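Local coordinates for hypothetical protein Atu2684 (Agrobacterium tumefaciens, PDB 2AXO) that is of unknown function but has a thioredoxin-like fold of the DUF1223 family with a disulfide-bonded cysteine pair, consistent with a redox-related role, at residues D72-S77 with A235-T240; Y104-G109 with S244-A249; E160-I165 with T218-A223; T180-V185 with S198-V203. One frame throughout, in Å; residues are numbered along the deposited sequence.

Contact 1. Residues D72-S77 with A235-T240; sequences DVVGLS and AVLLQT
Leu76 straddles the methyl group of Ala235 with its forked end, both branches touching the same carbon: CD2 lies 3.7 Å from Ala235 CB and CD1 3.9 Å from it. Val74, two residues earlier and on the same side of its strand, brings CG1 to 3.9 Å from that same Ala235 CB, so three methyl groups converge on one small side chain. The torsion of Val74 explains which branch is used: CG1 stands anti to the backbone N (chi1 166°), the position from which it faces strand 235-240.

Leu237 supplies the second set of apolar contacts. It meets Leu76 tip to tip, CD1 to CD1 at 4.1 Å, while its other methyl, CD2, lies 4.3 Å from Val74 CG1. Each of the two side chains from 74-77 therefore spans Ala235 and Leu237, alternate residues of the strand it meets.

No hydrogen bond joins the two strands; their axes pass 8.7 Å apart with their directions 106° to each other, too far apart and too strongly crossed for sheet pairing. The contact is that of two different sheets packed face against face in the buried centre of the chain. Strand 74-79 closes the beta-alpha-beta unit (strand 45-50, helix 58-70, strand 74-79) of the thioredoxin-like part of the fold, whereas strand 232-241 lies inside a four-stranded antiparallel sheet.

The backbone of 74-77 is paired instead with strand 45-50: Val74 and Leu76 both bond to Val46, Leu76 also to Leu48. Side chains of the surrounding strands extend the apolar cluster, with Ile255 against Val74 and Phe179 against Leu76.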
loop_
_atom_site.group_PDB
_atom_site.type_symbol
_atom_site.label_atom_id
_atom_site.label_comp_id
_atom_site.label_asym_id
_atom_site.label_seq_id
_atom_site.Cartn_x
_atom_site.Cartn_y
_atom_site.Cartn_z
ATOM N N ASP A 72 27.649 11.388 -4.194
ATOM C CA ASP A 72 28.289 10.767 -3.041
ATOM C C ASP A 72 27.434 9.692 -2.381
ATOM O O ASP A 72 27.803 9.141 -1.346
ATOM C CB ASP A 72 28.753 11.821 -2.012
ATOM C CG ASP A 72 27.626 12.690 -1.472
ATOM O OD1 ASP A 72 26.476 12.586 -1.943
ATOM O OD2 ASP A 72 27.913 13.500 -0.559
ATOM N N VAL A 73 26.294 9.393 -2.993
ATOM C CA VAL A 73 25.414 8.341 -2.500
ATOM C C VAL A 73 24.827 7.629 -3.704
ATOM O O VAL A 73 24.872 8.145 -4.827
ATOM C CB VAL A 73 24.243 8.891 -1.637
ATOM C CG1 VAL A 73 24.787 9.752 -0.510
ATOM C CG2 VAL A 73 23.268 9.684 -2.495
ATOM N N VAL A 74 24.310 6.432 -3.465
ATOM C CA VAL A 74 23.657 5.650 -4.505
ATOM C C VAL A 74 22.198 6.021 -4.296
ATOM O O VAL A 74 21.589 5.613 -3.306
ATOM C CB VAL A 74 23.846 4.132 -4.278
ATOM C CG1 VAL A 74 22.882 3.349 -5.161
ATOM C CG2 VAL A 74 25.289 3.735 -4.591
ATOM N N GLY A 75 21.653 6.818 -5.209
ATOM C CA GLY A 75 20.281 7.264 -5.079
ATOM C C GLY A 75 19.316 6.606 -6.038
ATOM O O GLY A 75 19.591 6.466 -7.227
ATOM N N LEU A 76 18.169 6.209 -5.502
ATOM C CA LEU A 76 17.138 5.551 -6.288
ATOM C C LEU A 76 15.768 6.100 -5.958
ATOM O O LEU A 76 15.474 6.409 -4.804
ATOM C CB LEU A 76 17.138 4.057 -5.994
ATOM C CG LEU A 76 18.410 3.310 -6.388
ATOM C CD1 LEU A 76 18.415 1.957 -5.716
ATOM C CD2 LEU A 76 18.482 3.168 -7.906
ATOM N N SER A 77 14.927 6.208 -6.976
ATOM C CA SER A 77 13.569 6.685 -6.789
ATOM C C SER A 77 12.593 5.576 -7.186
ATOM O O SER A 77 12.635 5.077 -8.311
ATOM C CB SER A 77 13.315 7.922 -7.647
ATOM O OG SER A 77 11.974 8.342 -7.513
ATOM N N ALA A 235 21.599 0.094 -10.231
ATOM C CA ALA A 235 22.288 0.173 -8.964
ATOM C C ALA A 235 22.401 -1.262 -8.494
ATOM O O ALA A 235 21.431 -2.014 -8.573
ATOM C CB ALA A 235 21.467 0.991 -7.970
ATOM N N VAL A 236 23.591 -1.652 -8.053
ATOM C CA VAL A 236 23.800 -2.997 -7.536
ATOM C C VAL A 236 23.764 -2.833 -6.029
ATOM O O VAL A 236 24.515 -2.036 -5.468
ATOM C CB VAL A 236 25.177 -3.571 -7.939
ATOM C CG1 VAL A 236 25.403 -4.914 -7.242
ATOM C CG2 VAL A 236 25.246 -3.756 -9.457
ATOM N N LEU A 237 22.878 -3.571 -5.376
ATOM C CA LEU A 237 22.748 -3.483 -3.933
ATOM C C LEU A 237 23.053 -4.841 -3.318
ATOM O O LEU A 237 22.384 -5.825 -3.631
ATOM C CB LEU A 237 21.324 -3.055 -3.554
ATOM C CG LEU A 237 20.780 -1.770 -4.195
ATOM C CD1 LEU A 237 19.331 -1.560 -3.786
ATOM C CD2 LEU A 237 21.632 -0.565 -3.779
ATOM N N LEU A 238 24.080 -4.910 -2.472
ATOM C CA LEU A 238 24.404 -6.177 -1.816
ATOM C C LEU A 238 23.560 -6.106 -0.553
ATOM O O LEU A 238 23.981 -5.552 0.465
ATOM C CB LEU A 238 25.893 -6.252 -1.473
ATOM C CG LEU A 238 26.387 -7.605 -0.937
ATOM C CD1 LEU A 238 26.144 -8.711 -1.963
ATOM C CD2 LEU A 238 27.864 -7.492 -0.618
ATOM N N GLN A 239 22.366 -6.685 -0.628
ATOM C CA GLN A 239 21.416 -6.601 0.464
ATOM C C GLN A 239 21.092 -7.852 1.267
ATOM O O GLN A 239 20.744 -8.898 0.720
ATOM C CB GLN A 239 20.128 -5.971 -0.091
ATOM C CG GLN A 239 19.038 -5.678 0.923
ATOM C CD GLN A 239 18.027 -4.664 0.411
ATOM O OE1 GLN A 239 17.673 -4.654 -0.776
ATOM N NE2 GLN A 239 17.541 -3.819 1.310
ATOM N N THR A 240 21.215 -7.721 2.584
ATOM C CA THR A 240 20.909 -8.811 3.497
ATOM C C THR A 240 19.398 -8.819 3.704
ATOM O O THR A 240 18.699 -7.897 3.290
ATOM C CB THR A 240 21.579 -8.604 4.868
ATOM O OG1 THR A 240 21.033 -7.438 5.507
ATOM C CG2 THR A 240 23.074 -8.426 4.702
#

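Contact 2. Residues Y104-G109 with S244-A249; sequences YMRALG and SGDPAA
Arg106 grips the carboxylate of Asp246 side-on, using two nitrogens for two oxygens. Its NE donates to Asp246 OD2 at 3.0 Å, and NH2 donates to Asp246 OD1 at the same separation of 3.0 Å. The fit is not coplanar: guanidinium and carboxylate are turned 55° apart, OD2 being met on its syn side but out of plane and OD1 from above the carboxylate plane. A bend in the arginine chain at chi3 (-70°) sets NE off the line of the aliphatic carbons. The two side chains cross at about a right angle, and Arg106 CB also passes close to Asp246 OD2. The remaining nitrogen, NH1, makes a weak hydrogen bond to the backbone O of Tyr82 of the second subunit.

Two residues earlier, Tyr104 offers a ring face to Pro247. Pro247 CG sits 4.0 Å from the ring centroid, a CH-pi contact, and Pro247 CB lies 3.8 Å from Tyr104 CE1. With CG anti to its carbonyl carbon (chi1 -85°), the ring begins on a bond directed away from the proline, yet its far end comes nearer, with the ring face against Pro247 CG. Its hydroxyl reaches past the contact to the side chain of Gln239. Ala107 CB packs against the same segment, 3.3 Å from Pro247 O and near Asp246 CB.

Beyond Ala107 the chain leaves the helix at Gly109, whose positive phi and bonds back into the last turn form a Schellman motif. The C-terminal end of helix 95-107 is thus joined, by a bidentate salt bridge and a proline-aromatic contact, to the turn entering edge strand 247-257.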
loop_
_atom_site.group_PDB
_atom_site.type_symbol
_atom_site.label_atom_id
_atom_site.label_comp_id
_atom_site.label_asym_id
_atom_site.label_seq_id
_atom_site.Cartn_x
_atom_site.Cartn_y
_atom_site.Cartn_z
ATOM N N TYR A 104 10.065 -3.211 3.405
ATOM C CA TYR A 104 10.789 -2.384 4.353
ATOM C C TYR A 104 9.936 -2.092 5.578
ATOM O O TYR A 104 10.436 -2.109 6.705
ATOM C CB TYR A 104 11.238 -1.074 3.695
ATOM C CG TYR A 104 12.556 -1.191 2.957
ATOM C CD1 TYR A 104 13.678 -1.729 3.583
ATOM C CD2 TYR A 104 12.689 -0.738 1.642
ATOM C CE1 TYR A 104 14.905 -1.815 2.920
ATOM C CE2 TYR A 104 13.908 -0.817 0.966
ATOM C CZ TYR A 104 15.011 -1.354 1.609
ATOM O OH TYR A 104 16.219 -1.420 0.954
HETATM N N MSE A 105 8.651 -1.825 5.366
HETATM C CA MSE A 105 7.752 -1.558 6.487
HETATM C C MSE A 105 7.848 -2.706 7.483
HETATM O O MSE A 105 8.052 -2.494 8.675
HETATM C CB MSE A 105 6.303 -1.436 6.008
HETATM C CG MSE A 105 5.279 -1.379 7.146
HETATM SE SE MSE A 105 3.453 -1.619 6.533
HETATM C CE MSE A 105 3.523 -3.524 6.278
ATOM N N ARG A 106 7.693 -3.926 6.982
ATOM C CA ARG A 106 7.754 -5.100 7.837
ATOM C C ARG A 106 9.106 -5.246 8.520
ATOM O O ARG A 106 9.166 -5.421 9.734
ATOM C CB ARG A 106 7.444 -6.359 7.030
ATOM C CG ARG A 106 6.042 -6.383 6.443
ATOM C CD ARG A 106 5.701 -7.766 5.918
ATOM N NE ARG A 106 6.444 -8.123 4.715
ATOM C CZ ARG A 106 6.120 -7.720 3.491
ATOM N NH1 ARG A 106 5.061 -6.941 3.303
ATOM N NH2 ARG A 106 6.845 -8.107 2.452
ATOM N N ALA A 107 10.187 -5.170 7.749
ATOM C CA ALA A 107 11.524 -5.302 8.321
ATOM C C ALA A 107 11.789 -4.250 9.391
ATOM O O ALA A 107 12.419 -4.536 10.407
ATOM C CB ALA A 107 12.583 -5.201 7.223
ATOM N N LEU A 108 11.310 -3.031 9.169
ATOM C CA LEU A 108 11.528 -1.955 10.131
ATOM C C LEU A 108 10.569 -2.019 11.323
ATOM O O LEU A 108 10.659 -1.209 12.242
ATOM C CB LEU A 108 11.407 -0.597 9.435
ATOM C CG LEU A 108 12.428 -0.345 8.314
ATOM C CD1 LEU A 108 12.164 1.012 7.678
ATOM C CD2 LEU A 108 13.847 -0.407 8.873
ATOM N N GLY A 109 9.659 -2.987 11.300
ATOM C CA GLY A 109 8.709 -3.138 12.388
ATOM C C GLY A 109 7.608 -2.093 12.432
ATOM O O GLY A 109 6.965 -1.913 13.471
ATOM N N SER A 244 12.389 -13.179 8.151
ATOM C CA SER A 244 11.193 -13.316 7.326
ATOM C C SER A 244 11.509 -13.216 5.839
ATOM O O SER A 244 10.660 -13.497 4.990
ATOM C CB SER A 244 10.175 -12.240 7.706
ATOM O OG SER A 244 9.790 -12.368 9.062
ATOM N N GLY A 245 12.737 -12.812 5.529
ATOM C CA GLY A 245 13.142 -12.687 4.143
ATOM C C GLY A 245 12.915 -11.301 3.564
ATOM O O GLY A 245 13.041 -11.102 2.357
ATOM N N ASP A 246 12.586 -10.333 4.412
ATOM C CA ASP A 246 12.350 -8.978 3.928
ATOM C C ASP A 246 13.655 -8.191 3.791
ATOM O O ASP A 246 14.626 -8.477 4.474
ATOM C CB ASP A 246 11.354 -8.254 4.843
ATOM C CG ASP A 246 9.925 -8.752 4.643
ATOM O OD1 ASP A 246 9.542 -8.980 3.477
ATOM O OD2 ASP A 246 9.184 -8.908 5.637
ATOM N N PRO A 247 13.689 -7.190 2.890
ATOM C CA PRO A 247 14.903 -6.388 2.686
ATOM C C PRO A 247 15.468 -5.779 3.961
ATOM O O PRO A 247 14.752 -5.129 4.718
ATOM C CB PRO A 247 14.454 -5.327 1.679
ATOM C CG PRO A 247 12.977 -5.189 1.963
ATOM C CD PRO A 247 12.566 -6.635 2.117
ATOM N N ALA A 248 16.759 -5.997 4.194
ATOM C CA ALA A 248 17.418 -5.468 5.378
ATOM C C ALA A 248 18.667 -4.665 4.996
ATOM O O ALA A 248 18.789 -4.186 3.864
ATOM C CB ALA A 248 17.775 -6.603 6.325
ATOM N N ALA A 249 19.598 -4.522 5.933
ATOM C CA ALA A 249 20.812 -3.745 5.690
ATOM C C ALA A 249 21.516 -4.035 4.367
ATOM O O ALA A 249 21.697 -5.183 3.976
ATOM C CB ALA A 249 21.796 -3.943 6.846
#

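Contact 3. Residues E160-I165 with T218-A223; sequences EVEIDI and TVKLPA
Val161 and Leu221 form a hydrogen-bonded pair of an antiparallel ladder, Leu221 N to Val161 O being 2.7 Å and Val161 N to Leu221 O 2.9 Å. Ile163 and Val219 repeat the pattern, and together these pairs join the central strand 161-165 to the outermost strand 217-221 of the antiparallel sheet that also holds 152-156.

On the face carrying the charged residues, Thr218 OG1 donates to Asp164 OD1 at 3.1 Å, arriving from above the carboxylate plane. Glu162 and Lys220 lie side by side, but their contact is through carbon: Glu162 OE1 comes 3.1 Å from Lys220 CE, while NZ stays 4.2 Å from OE1, beyond a salt bridge. The bend of the lysine at chi2 (-81°) places CD, which lies 3.7 Å from Glu162 OE1.

Farther out, the central strand is also held from its other side: Glu162 and Asp164 bond through their backbones to Lys155 and Ser153 of strand 152-156. Val161 packs on Val225 and Val226 of helix 223-229. The aliphatic face is turned to the large antiparallel sheet, where Val209 touches Val219 and Leu221. Ile163 packs on Val176 and Val236 of that sheet, and its CD1 meets Leu221 CD1 at 4.0 Å.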
loop_
_atom_site.group_PDB
_atom_site.type_symbol
_atom_site.label_atom_id
_atom_site.label_comp_id
_atom_site.label_asym_id
_atom_site.label_seq_id
_atom_site.Cartn_x
_atom_site.Cartn_y
_atom_site.Cartn_z
ATOM N N GLU A 160 28.241 -7.353 -22.322
ATOM C CA GLU A 160 27.793 -7.972 -21.081
ATOM C C GLU A 160 28.023 -7.024 -19.913
ATOM O O GLU A 160 28.723 -6.025 -20.047
ATOM C CB GLU A 160 28.566 -9.266 -20.837
ATOM C CG GLU A 160 28.562 -10.224 -22.016
ATOM C CD GLU A 160 29.484 -11.403 -21.793
ATOM O OE1 GLU A 160 29.194 -12.225 -20.894
ATOM O OE2 GLU A 160 30.503 -11.502 -22.512
ATOM N N VAL A 161 27.416 -7.334 -18.773
ATOM C CA VAL A 161 27.589 -6.522 -17.576
ATOM C C VAL A 161 28.331 -7.357 -16.541
ATOM O O VAL A 161 27.966 -8.504 -16.269
ATOM C CB VAL A 161 26.237 -6.068 -16.976
ATOM C CG1 VAL A 161 26.464 -5.438 -15.603
ATOM C CG2 VAL A 161 25.571 -5.067 -17.902
ATOM N N GLU A 162 29.380 -6.774 -15.975
ATOM C CA GLU A 162 30.180 -7.456 -14.975
ATOM C C GLU A 162 30.085 -6.761 -13.625
ATOM O O GLU A 162 30.343 -5.561 -13.506
ATOM C CB GLU A 162 31.642 -7.510 -15.429
ATOM C CG GLU A 162 32.564 -8.291 -14.509
ATOM C CD GLU A 162 33.933 -8.513 -15.125
ATOM O OE1 GLU A 162 33.996 -9.081 -16.236
ATOM O OE2 GLU A 162 34.941 -8.118 -14.499
ATOM N N ILE A 163 29.702 -7.534 -12.615
ATOM C CA ILE A 163 29.576 -7.037 -11.254
ATOM C C ILE A 163 30.600 -7.754 -10.395
ATOM O O ILE A 163 30.594 -8.982 -10.310
ATOM C CB ILE A 163 28.190 -7.328 -10.675
ATOM C CG1 ILE A 163 27.121 -6.629 -11.515
ATOM C CG2 ILE A 163 28.131 -6.880 -9.213
ATOM C CD1 ILE A 163 25.702 -6.932 -11.060
ATOM N N ASP A 164 31.478 -6.980 -9.772
ATOM C CA ASP A 164 32.525 -7.514 -8.908
ATOM C C ASP A 164 32.226 -7.207 -7.446
ATOM O O ASP A 164 32.048 -6.046 -7.070
ATOM C CB ASP A 164 33.877 -6.906 -9.291
ATOM C CG ASP A 164 34.712 -7.836 -10.140
ATOM O OD1 ASP A 164 34.160 -8.458 -11.074
ATOM O OD2 ASP A 164 35.930 -7.940 -9.877
ATOM N N ILE A 165 32.176 -8.252 -6.627
ATOM C CA ILE A 165 31.892 -8.109 -5.204
ATOM C C ILE A 165 33.077 -8.585 -4.374
ATOM O O ILE A 165 33.664 -9.628 -4.661
ATOM C CB ILE A 165 30.665 -8.934 -4.804
ATOM C CG1 ILE A 165 29.513 -8.640 -5.769
ATOM C CG2 ILE A 165 30.260 -8.599 -3.374
ATOM C CD1 ILE A 165 28.309 -9.493 -5.538
ATOM N N THR A 218 32.170 -12.650 -8.891
ATOM C CA THR A 218 31.971 -11.876 -10.100
ATOM C C THR A 218 30.756 -12.466 -10.794
ATOM O O THR A 218 30.707 -13.670 -11.057
ATOM C CB THR A 218 33.188 -11.981 -11.041
ATOM O OG1 THR A 218 34.341 -11.448 -10.384
ATOM C CG2 THR A 218 32.940 -11.211 -12.328
ATOM N N VAL A 219 29.778 -11.615 -11.078
ATOM C CA VAL A 219 28.552 -12.039 -11.739
ATOM C C VAL A 219 28.479 -11.440 -13.126
ATOM O O VAL A 219 28.560 -10.229 -13.274
ATOM C CB VAL A 219 27.300 -11.566 -10.976
ATOM C CG1 VAL A 219 26.056 -12.117 -11.655
ATOM C CG2 VAL A 219 27.363 -12.003 -9.530
ATOM N N LYS A 220 28.321 -12.284 -14.139
ATOM C CA LYS A 220 28.223 -11.808 -15.512
ATOM C C LYS A 220 26.765 -11.817 -15.971
ATOM O O LYS A 220 26.068 -12.829 -15.833
ATOM C CB LYS A 220 29.037 -12.701 -16.450
ATOM C CG LYS A 220 30.503 -12.846 -16.090
ATOM C CD LYS A 220 31.319 -11.663 -16.574
ATOM C CE LYS A 220 32.804 -11.892 -16.333
ATOM N NZ LYS A 220 33.289 -13.137 -16.991
ATOM N N LEU A 221 26.317 -10.689 -16.516
ATOM C CA LEU A 221 24.952 -10.534 -17.025
ATOM C C LEU A 221 24.991 -10.432 -18.550
ATOM O O LEU A 221 25.896 -9.812 -19.108
ATOM C CB LEU A 221 24.313 -9.277 -16.425
ATOM C CG LEU A 221 24.004 -9.387 -14.930
ATOM C CD1 LEU A 221 23.614 -8.024 -14.352
ATOM C CD2 LEU A 221 22.874 -10.387 -14.752
ATOM N N PRO A 222 24.002 -11.033 -19.242
ATOM C CA PRO A 222 23.897 -11.039 -20.707
ATOM C C PRO A 222 23.555 -9.715 -21.383
ATOM O O PRO A 222 23.288 -8.709 -20.724
ATOM C CB PRO A 222 22.828 -12.095 -20.962
ATOM C CG PRO A 222 21.908 -11.882 -19.811
ATOM C CD PRO A 222 22.875 -11.770 -18.645
ATOM N N ALA A 223 23.558 -9.736 -22.713
ATOM C CA ALA A 223 23.258 -8.553 -23.513
ATOM C C ALA A 223 21.892 -7.963 -23.171
ATOM O O ALA A 223 21.697 -6.750 -23.256
ATOM C CB ALA A 223 23.320 -8.900 -24.988
#

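Contact 4. Residues T180-V185 with S198-V203; sequences TREQTV and SYWHSV
Glu182 lays its aliphatic carbons over one face of the Trp200 indole. CB sits 3.5 Å from the centroid of the six-membered ring and almost exactly on its normal, a CH-pi contact, while CG lies 3.4 Å from Trp200 CE2. CG is anti to the backbone N (chi1 -177°), which carries it across the ring from CB. Arg181 approaches the same ring differently: the rim atom CZ3 of Trp200 points at a face of the guanidinium, NE lying in the indole plane 3.5 Å from CZ3, with the two planes 83° apart.

Arg181 then runs alongside His201, and its NH1 donates to His201 NE2 at 3.0 Å. The other ring nitrogen, ND1, is bonded to the backbone O of Gly75; the two bonds fix the rotation of the imidazole and are consistent with a proton on ND1.

Along the backbone, Gln183 and Tyr199 form a hydrogen-bonded antiparallel pair, and Gln183 N meets Tyr199 O nearly along the C=O axis. Both strands turn a corner just beyond, at Arg181 and His201. There a water is held by three bonds, accepting from Thr180 OG1 at 2.8 Å and from Ser202 N, and donating to Tyr199 O. At the far end Val185 CG1 touches the Tyr199 ring at its edge, 3.7 Å from CE2.

This bent beta hairpin of strands 172-186 and 196-212 leans on helix 58-70, where Ile68 meets Arg181 and His201 and Arg65 meets Trp200. Past the corner, His201 and Val203 bond through their backbones to Ser77 of strand 74-79.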
loop_
_atom_site.group_PDB
_atom_site.type_symbol
_atom_site.label_atom_id
_atom_site.label_comp_id
_atom_site.label_asym_id
_atom_site.label_seq_id
_atom_site.Cartn_x
_atom_site.Cartn_y
_atom_site.Cartn_z
ATOM N N THR A 180 15.687 4.697 -15.131
ATOM C CA THR A 180 15.877 5.612 -16.234
ATOM C C THR A 180 16.681 6.712 -15.555
ATOM O O THR A 180 16.509 6.969 -14.366
ATOM C CB THR A 180 14.531 6.182 -16.757
ATOM O OG1 THR A 180 13.799 6.776 -15.672
ATOM C CG2 THR A 180 13.695 5.074 -17.384
ATOM N N ARG A 181 17.583 7.332 -16.298
ATOM C CA ARG A 181 18.412 8.391 -15.750
ATOM C C ARG A 181 17.541 9.592 -15.392
ATOM O O ARG A 181 17.493 10.020 -14.238
ATOM C CB ARG A 181 19.472 8.767 -16.781
ATOM C CG ARG A 181 20.283 9.989 -16.457
ATOM C CD ARG A 181 21.114 9.811 -15.209
ATOM N NE ARG A 181 22.163 10.821 -15.173
ATOM C CZ ARG A 181 22.927 11.069 -14.121
ATOM N NH1 ARG A 181 22.759 10.378 -12.998
ATOM N NH2 ARG A 181 23.856 12.009 -14.199
ATOM N N GLU A 182 16.848 10.129 -16.391
ATOM C CA GLU A 182 15.954 11.260 -16.189
ATOM C C GLU A 182 14.718 11.077 -17.060
ATOM O O GLU A 182 14.831 10.811 -18.250
ATOM C CB GLU A 182 16.643 12.573 -16.559
ATOM C CG GLU A 182 15.775 13.787 -16.294
ATOM C CD GLU A 182 15.352 14.497 -17.558
ATOM O OE1 GLU A 182 16.206 15.180 -18.168
ATOM O OE2 GLU A 182 14.169 14.369 -17.945
ATOM N N GLN A 183 13.540 11.213 -16.471
ATOM C CA GLN A 183 12.320 11.054 -17.244
ATOM C C GLN A 183 11.364 12.201 -16.959
ATOM O O GLN A 183 11.119 12.546 -15.803
ATOM C CB GLN A 183 11.654 9.717 -16.911
ATOM C CG GLN A 183 10.639 9.255 -17.942
ATOM C CD GLN A 183 10.168 7.837 -17.691
ATOM O OE1 GLN A 183 10.977 6.929 -17.495
ATOM N NE2 GLN A 183 8.855 7.636 -17.705
ATOM N N THR A 184 10.832 12.800 -18.018
ATOM C CA THR A 184 9.901 13.907 -17.855
ATOM C C THR A 184 8.473 13.431 -18.048
ATOM O O THR A 184 8.201 12.596 -18.912
ATOM C CB THR A 184 10.186 15.038 -18.863
ATOM O OG1 THR A 184 10.109 14.518 -20.196
ATOM C CG2 THR A 184 11.564 15.626 -18.626
ATOM N N VAL A 185 7.566 13.957 -17.235
ATOM C CA VAL A 185 6.159 13.593 -17.324
ATOM C C VAL A 185 5.323 14.864 -17.403
ATOM O O VAL A 185 5.727 15.910 -16.894
ATOM C CB VAL A 185 5.709 12.770 -16.097
ATOM C CG1 VAL A 185 5.805 13.614 -14.832
ATOM C CG2 VAL A 185 4.287 12.272 -16.303
ATOM N N SER A 198 10.340 16.637 -14.020
ATOM C CA SER A 198 11.421 15.688 -14.236
ATOM C C SER A 198 11.727 14.854 -12.999
ATOM O O SER A 198 11.783 15.371 -11.886
ATOM C CB SER A 198 12.681 16.434 -14.678
ATOM O OG SER A 198 13.805 15.573 -14.680
ATOM N N TYR A 199 11.919 13.555 -13.210
ATOM C CA TYR A 199 12.244 12.623 -12.136
ATOM C C TYR A 199 13.550 11.934 -12.491
ATOM O O TYR A 199 13.813 11.673 -13.661
ATOM C CB TYR A 199 11.128 11.590 -11.974
ATOM C CG TYR A 199 9.868 12.174 -11.388
ATOM C CD1 TYR A 199 9.746 12.378 -10.014
ATOM C CD2 TYR A 199 8.805 12.550 -12.208
ATOM C CE1 TYR A 199 8.595 12.942 -9.474
ATOM C CE2 TYR A 199 7.650 13.117 -11.676
ATOM C CZ TYR A 199 7.553 13.308 -10.314
ATOM O OH TYR A 199 6.412 13.857 -9.785
ATOM N N TRP A 200 14.362 11.642 -11.480
ATOM C CA TRP A 200 15.659 11.010 -11.703
ATOM C C TRP A 200 15.794 9.659 -11.023
ATOM O O TRP A 200 15.268 9.449 -9.932
ATOM C CB TRP A 200 16.783 11.932 -11.217
ATOM C CG TRP A 200 16.903 13.193 -12.023
ATOM C CD1 TRP A 200 16.072 14.276 -11.989
ATOM C CD2 TRP A 200 17.876 13.464 -13.034
ATOM N NE1 TRP A 200 16.468 15.205 -12.923
ATOM C CE2 TRP A 200 17.574 14.731 -13.577
ATOM C CE3 TRP A 200 18.979 12.759 -13.535
ATOM C CZ2 TRP A 200 18.329 15.305 -14.605
ATOM C CZ3 TRP A 200 19.731 13.329 -14.555
ATOM C CH2 TRP A 200 19.401 14.593 -15.077
ATOM N N HIS A 201 16.511 8.755 -11.687
ATOM C CA HIS A 201 16.762 7.407 -11.196
ATOM C C HIS A 201 15.495 6.643 -10.802
ATOM O O HIS A 201 15.465 5.940 -9.795
ATOM C CB HIS A 201 17.773 7.457 -10.037
ATOM C CG HIS A 201 19.161 7.829 -10.468
ATOM N ND1 HIS A 201 20.281 7.548 -9.715
ATOM C CD2 HIS A 201 19.609 8.437 -11.595
ATOM C CE1 HIS A 201 21.359 7.958 -10.362
ATOM N NE2 HIS A 201 20.980 8.500 -11.504
ATOM N N SER A 202 14.460 6.789 -11.628
ATOM C CA SER A 202 13.178 6.124 -11.428
ATOM C C SER A 202 13.312 4.638 -11.758
ATOM O O SER A 202 13.494 4.254 -12.918
ATOM C CB SER A 202 12.103 6.760 -12.318
ATOM O OG SER A 202 11.869 8.109 -11.960
ATOM N N VAL A 203 13.225 3.809 -10.722
ATOM C CA VAL A 203 13.351 2.363 -10.870
ATOM C C VAL A 203 12.133 1.731 -11.545
ATOM O O VAL A 203 10.997 1.970 -11.138
ATOM C CB VAL A 203 13.569 1.713 -9.488
ATOM C CG1 VAL A 203 13.658 0.198 -9.616
ATOM C CG2 VAL A 203 14.846 2.266 -8.859
HETATM O O HOH W 1 13.862 8.799 -13.793
#

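In the fold
Contact 1 lies about 4 Å from the centre of the chain, and the centres of the other three each lie about 16 Å from that of contact 1. Contacts 1, 2 and 4 all reach the antiparallel sheet 196-212, 172-186, 232-241 and 247-257. Contact 2 joins its edge strand to helix 95-107; contact 4 is the hairpin at its other edge, its centre about 26 Å from that of contact 2, on the opposite side of the chain's centre. Contact 3 belongs to the smaller sheet and touches contact 1 through Val236 and Leu238. Along the chain contact 4 nests inside contact 3, and contact 3 inside both contacts 1 and 2, whose segments alternate. Thioredoxin-like elements and later strands are thus interlocked around one core.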